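Local coordinates for PspGI restriction endonuclease (PDB 3BM3), which cuts double-stranded DNA at a specific sequence as a type II restriction endonuclease and flips bases out of the duplex in doing so, at a contact of chain A with DNA. Residues are numbered along the deposited sequence; one frame, centred on the assembly and turned at random.

A contact of chain A with DNA. Residues 101, 160-162, 164. With nucleotides of chain B.
Arg161 and Lys162 grip the phosphate of DA6, the unpaired nucleotide between paired DC5 and DG7, where the loop after strand 155-160 meets the DNA backbone. CG of Arg161 lies anti to the backbone N (chi1 -174°), and the extended chain runs alongside the phosphate as far as the DA6 sugar. There the guanidinium turns one face to the deoxyribose: the ring oxygen O4' sits over its centre, 3.3 Å from CZ. Its edge is used at the same time, NH1 donating a hydrogen bond, also a salt bridge, of 3.0 Å to the phosphate oxygen OP1, which lies nearly in the guanidinium plane. The same OP1 accepts a second hydrogen bond from the backbone N of Lys162, so two donors hold this oxygen. With sugar and phosphate both engaged, the arginine is well placed to steady the backbone at the flipped-out deoxyadenosine. The Lys162 side chain, extended beyond CG, passes the other non-bridging oxygen, OP2, and NZ reaches it through a water that also contacts Arg161 NH1. One phosphate upstream, the backbone N of Arg161 donates to OP1 of DC5 at 2.7 Å, and a water links this oxygen to the carbonyl O of Gly101 in helix 85-115. Lys160 NZ meets DC5 OP2 through another water. Arg164 touches a base instead: bent at chi2 (-72°), it sets its guanidinium nearly parallel to the DG7 guanine but shifted toward C8, with NE over the five-membered ring as a cation-pi contact, 3.9 Å from the ring centroid. Its CG methylene sits above the rim of the base on the major-groove side, 3.3 Å from N7.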
ATOM      1  N   GLY A 101      -9.151  -6.242   6.800  1.00 10.68           N
ATOM      2  CA  GLY A 101      -9.365  -4.782   6.781  1.00 11.20           C
ATOM      3  C   GLY A 101     -10.804  -4.446   7.057  1.00 11.80           C
ATOM      4  O   GLY A 101     -11.135  -3.577   7.892  1.00 11.74           O
ATOM      5  N   LYS A 160      -6.377   1.708   9.147  1.00 12.29           N
ATOM      6  CA  LYS A 160      -5.652   0.534   8.647  1.00 11.88           C
ATOM      7  C   LYS A 160      -5.406  -0.459   9.756  1.00 11.44           C
ATOM      8  O   LYS A 160      -5.291  -0.056  10.893  1.00 12.14           O
ATOM      9  CB  LYS A 160      -4.323   0.931   8.003  1.00 12.83           C
ATOM     10  CG  LYS A 160      -4.530   1.736   6.754  1.00 13.09           C
ATOM     11  CD  LYS A 160      -3.272   1.980   6.023  1.00 14.85           C
ATOM     12  CE  LYS A 160      -3.518   2.966   4.902  1.00 16.18           C
ATOM     13  NZ  LYS A 160      -4.470   2.473   3.928  1.00 16.22           N
ATOM     14  N   ARG A 161      -5.352  -1.742   9.412  1.00 11.33           N
ATOM     15  CA  ARG A 161      -5.037  -2.777  10.374  1.00 11.39           C
ATOM     16  C   ARG A 161      -3.515  -2.759  10.474  1.00 11.08           C
ATOM     17  O   ARG A 161      -2.954  -1.844  11.098  1.00 11.19           O
ATOM     18  CB  ARG A 161      -5.638  -4.098   9.948  1.00 10.51           C
ATOM     19  CG  ARG A 161      -5.494  -5.203  10.949  1.00 11.71           C
ATOM     20  CD  ARG A 161      -6.195  -6.420  10.427  1.00 12.93           C
ATOM     21  NE  ARG A 161      -6.072  -7.554  11.328  1.00 12.85           N
ATOM     22  CZ  ARG A 161      -4.990  -8.320  11.474  1.00 13.60           C
ATOM     23  NH1 ARG A 161      -3.851  -8.047  10.838  1.00 11.34           N
ATOM     24  NH2 ARG A 161      -5.002  -9.332  12.328  1.00 14.86           N
ATOM     25  N   LYS A 162      -2.834  -3.750   9.923  1.00 10.16           N
ATOM     26  CA  LYS A 162      -1.390  -3.594   9.774  1.00 10.33           C
ATOM     27  C   LYS A 162      -1.107  -2.520   8.719  1.00  9.86           C
ATOM     28  O   LYS A 162      -1.831  -2.381   7.744  1.00 10.87           O
ATOM     29  CB  LYS A 162      -0.694  -4.892   9.473  1.00 10.97           C
ATOM     30  CG  LYS A 162      -0.716  -5.770  10.695  1.00 10.11           C
ATOM     31  CD  LYS A 162      -0.212  -7.166  10.421  1.00 11.54           C
ATOM     32  CE  LYS A 162      -0.105  -7.991  11.740  1.00 12.53           C
ATOM     33  NZ  LYS A 162       0.392  -9.382  11.573  1.00 10.79           N
ATOM     34  N   ARG A 164       2.431  -1.449   7.512  1.00  8.92           N
ATOM     35  CA  ARG A 164       3.597  -1.525   6.680  1.00  9.40           C
ATOM     36  C   ARG A 164       3.968  -0.121   6.176  1.00 10.04           C
ATOM     37  O   ARG A 164       3.962   0.844   6.958  1.00  9.88           O
ATOM     38  CB  ARG A 164       3.360  -2.526   5.558  1.00  9.04           C
ATOM     39  CG  ARG A 164       3.116  -3.913   6.081  1.00  8.67           C
ATOM     40  CD  ARG A 164       4.396  -4.507   6.628  1.00  7.23           C
ATOM     41  NE  ARG A 164       4.261  -5.923   6.917  1.00  8.14           N
ATOM     42  CZ  ARG A 164       3.812  -6.416   8.068  1.00  9.40           C
ATOM     43  NH1 ARG A 164       3.505  -5.620   9.085  1.00 11.77           N
ATOM     44  NH2 ARG A 164       3.732  -7.739   8.236  1.00  9.33           N
TER
ATOM     45  P    DC B   5      -6.273  -2.488   5.733  1.00  9.89           P
ATOM     46  OP1  DC B   5      -6.592  -2.566   7.169  1.00  9.02           O
ATOM     47  OP2  DC B   5      -5.619  -1.274   5.176  1.00  9.47           O
ATOM     48  O5'  DC B   5      -5.365  -3.744   5.375  1.00  7.21           O
ATOM     49  C5'  DC B   5      -5.811  -5.050   5.702  1.00  9.12           C
ATOM     50  C4'  DC B   5      -4.836  -6.065   5.159  1.00  7.30           C
ATOM     51  O4'  DC B   5      -4.816  -5.918   3.728  1.00  9.41           O
ATOM     52  C3'  DC B   5      -3.402  -5.846   5.642  1.00  8.34           C
ATOM     53  O3'  DC B   5      -2.894  -7.052   6.193  1.00  9.69           O
ATOM     54  C2'  DC B   5      -2.624  -5.456   4.400  1.00  9.96           C
ATOM     55  C1'  DC B   5      -3.483  -5.964   3.260  1.00  9.14           C
ATOM     56  N1   DC B   5      -3.395  -5.114   2.071  1.00  9.24           N
ATOM     57  C2   DC B   5      -3.163  -5.707   0.834  1.00 12.10           C
ATOM     58  O2   DC B   5      -3.128  -6.945   0.765  1.00 11.76           O
ATOM     59  N3   DC B   5      -2.994  -4.922  -0.256  1.00  9.44           N
ATOM     60  C4   DC B   5      -3.076  -3.591  -0.137  1.00  9.32           C
ATOM     61  N4   DC B   5      -2.869  -2.849  -1.226  1.00  9.54           N
ATOM     62  C5   DC B   5      -3.366  -2.965   1.107  1.00  9.01           C
ATOM     63  C6   DC B   5      -3.516  -3.754   2.174  1.00  9.54           C
ATOM     64  P    DA B   6      -3.260  -7.440   7.696  1.00  9.97           P
ATOM     65  OP1  DA B   6      -3.293  -6.217   8.546  1.00 11.65           O
ATOM     66  OP2  DA B   6      -2.360  -8.564   8.074  1.00 10.94           O
ATOM     67  O5'  DA B   6      -4.761  -7.953   7.597  1.00  9.88           O
ATOM     68  C5'  DA B   6      -5.046  -9.239   7.069  1.00 10.56           C
ATOM     69  C4'  DA B   6      -5.049 -10.243   8.191  1.00 12.85           C
ATOM     70  O4'  DA B   6      -6.227 -10.089   9.020  1.00 11.58           O
ATOM     71  C3'  DA B   6      -5.043 -11.699   7.729  1.00 14.21           C
ATOM     72  O3'  DA B   6      -4.000 -12.372   8.421  1.00 15.22           O
ATOM     73  C2'  DA B   6      -6.405 -12.221   8.154  1.00 17.75           C
ATOM     74  C1'  DA B   6      -6.673 -11.381   9.380  1.00 18.15           C
ATOM     75  N9   DA B   6      -8.073 -11.284   9.792  1.00 14.29           N
ATOM     76  C8   DA B   6      -8.529 -10.712  10.951  1.00 16.26           C
ATOM     77  N7   DA B   6      -9.828 -10.770  11.095  1.00 16.01           N
ATOM     78  C5   DA B   6     -10.262 -11.420   9.951  1.00 13.82           C
ATOM     79  C6   DA B   6     -11.541 -11.794   9.512  1.00 18.67           C
ATOM     80  N6   DA B   6     -12.659 -11.547  10.201  1.00 17.21           N
ATOM     81  N1   DA B   6     -11.636 -12.437   8.329  1.00 17.90           N
ATOM     82  C2   DA B   6     -10.510 -12.684   7.644  1.00 17.28           C
ATOM     83  N3   DA B   6      -9.251 -12.383   7.954  1.00 16.96           N
ATOM     84  C4   DA B   6      -9.193 -11.744   9.136  1.00 14.49           C
ATOM     85  P    DG B   7      -3.152 -13.500   7.662  1.00 12.34           P
ATOM     86  OP1  DG B   7      -3.766 -13.697   6.331  1.00 11.86           O
ATOM     87  OP2  DG B   7      -3.010 -14.641   8.594  1.00 12.95           O
ATOM     88  O5'  DG B   7      -1.711 -12.857   7.482  1.00 11.09           O
ATOM     89  C5'  DG B   7      -1.474 -11.781   6.584  1.00 10.24           C
ATOM     90  C4'  DG B   7       0.014 -11.629   6.391  1.00 10.53           C
ATOM     91  O4'  DG B   7       0.298 -10.499   5.530  1.00  9.14           O
ATOM     92  C3'  DG B   7       0.771 -11.347   7.690  1.00  7.67           C
ATOM     93  O3'  DG B   7       2.093 -11.867   7.577  1.00 10.09           O
ATOM     94  C2'  DG B   7       0.862  -9.835   7.681  1.00  9.87           C
ATOM     95  C1'  DG B   7       1.198  -9.647   6.220  1.00  9.09           C
ATOM     96  N9   DG B   7       1.040  -8.297   5.697  1.00  9.35           N
ATOM     97  C8   DG B   7       0.671  -7.171   6.397  1.00 11.06           C
ATOM     98  N7   DG B   7       0.660  -6.095   5.663  1.00 10.01           N
ATOM     99  C5   DG B   7       1.036  -6.536   4.402  1.00  8.02           C
ATOM    100  C6   DG B   7       1.215  -5.820   3.196  1.00  9.39           C
ATOM    101  O6   DG B   7       1.100  -4.605   2.994  1.00 10.06           O
ATOM    102  N1   DG B   7       1.580  -6.659   2.150  1.00  9.74           N
ATOM    103  C2   DG B   7       1.762  -8.019   2.257  1.00  8.76           C
ATOM    104  N2   DG B   7       2.097  -8.664   1.125  1.00  9.16           N
ATOM    105  N3   DG B   7       1.623  -8.693   3.380  1.00  8.78           N
ATOM    106  C4   DG B   7       1.258  -7.898   4.406  1.00  6.79           C
TER
HETATM  107  O   HOH W   1      -3.925  -0.224   3.516  1.00  9.44           O
HETATM  108  O   HOH W   2      -1.777 -10.120  10.037  1.00 11.41           O
HETATM  109  O   HOH W   3      -9.011  -1.648   8.043  1.00 15.36           O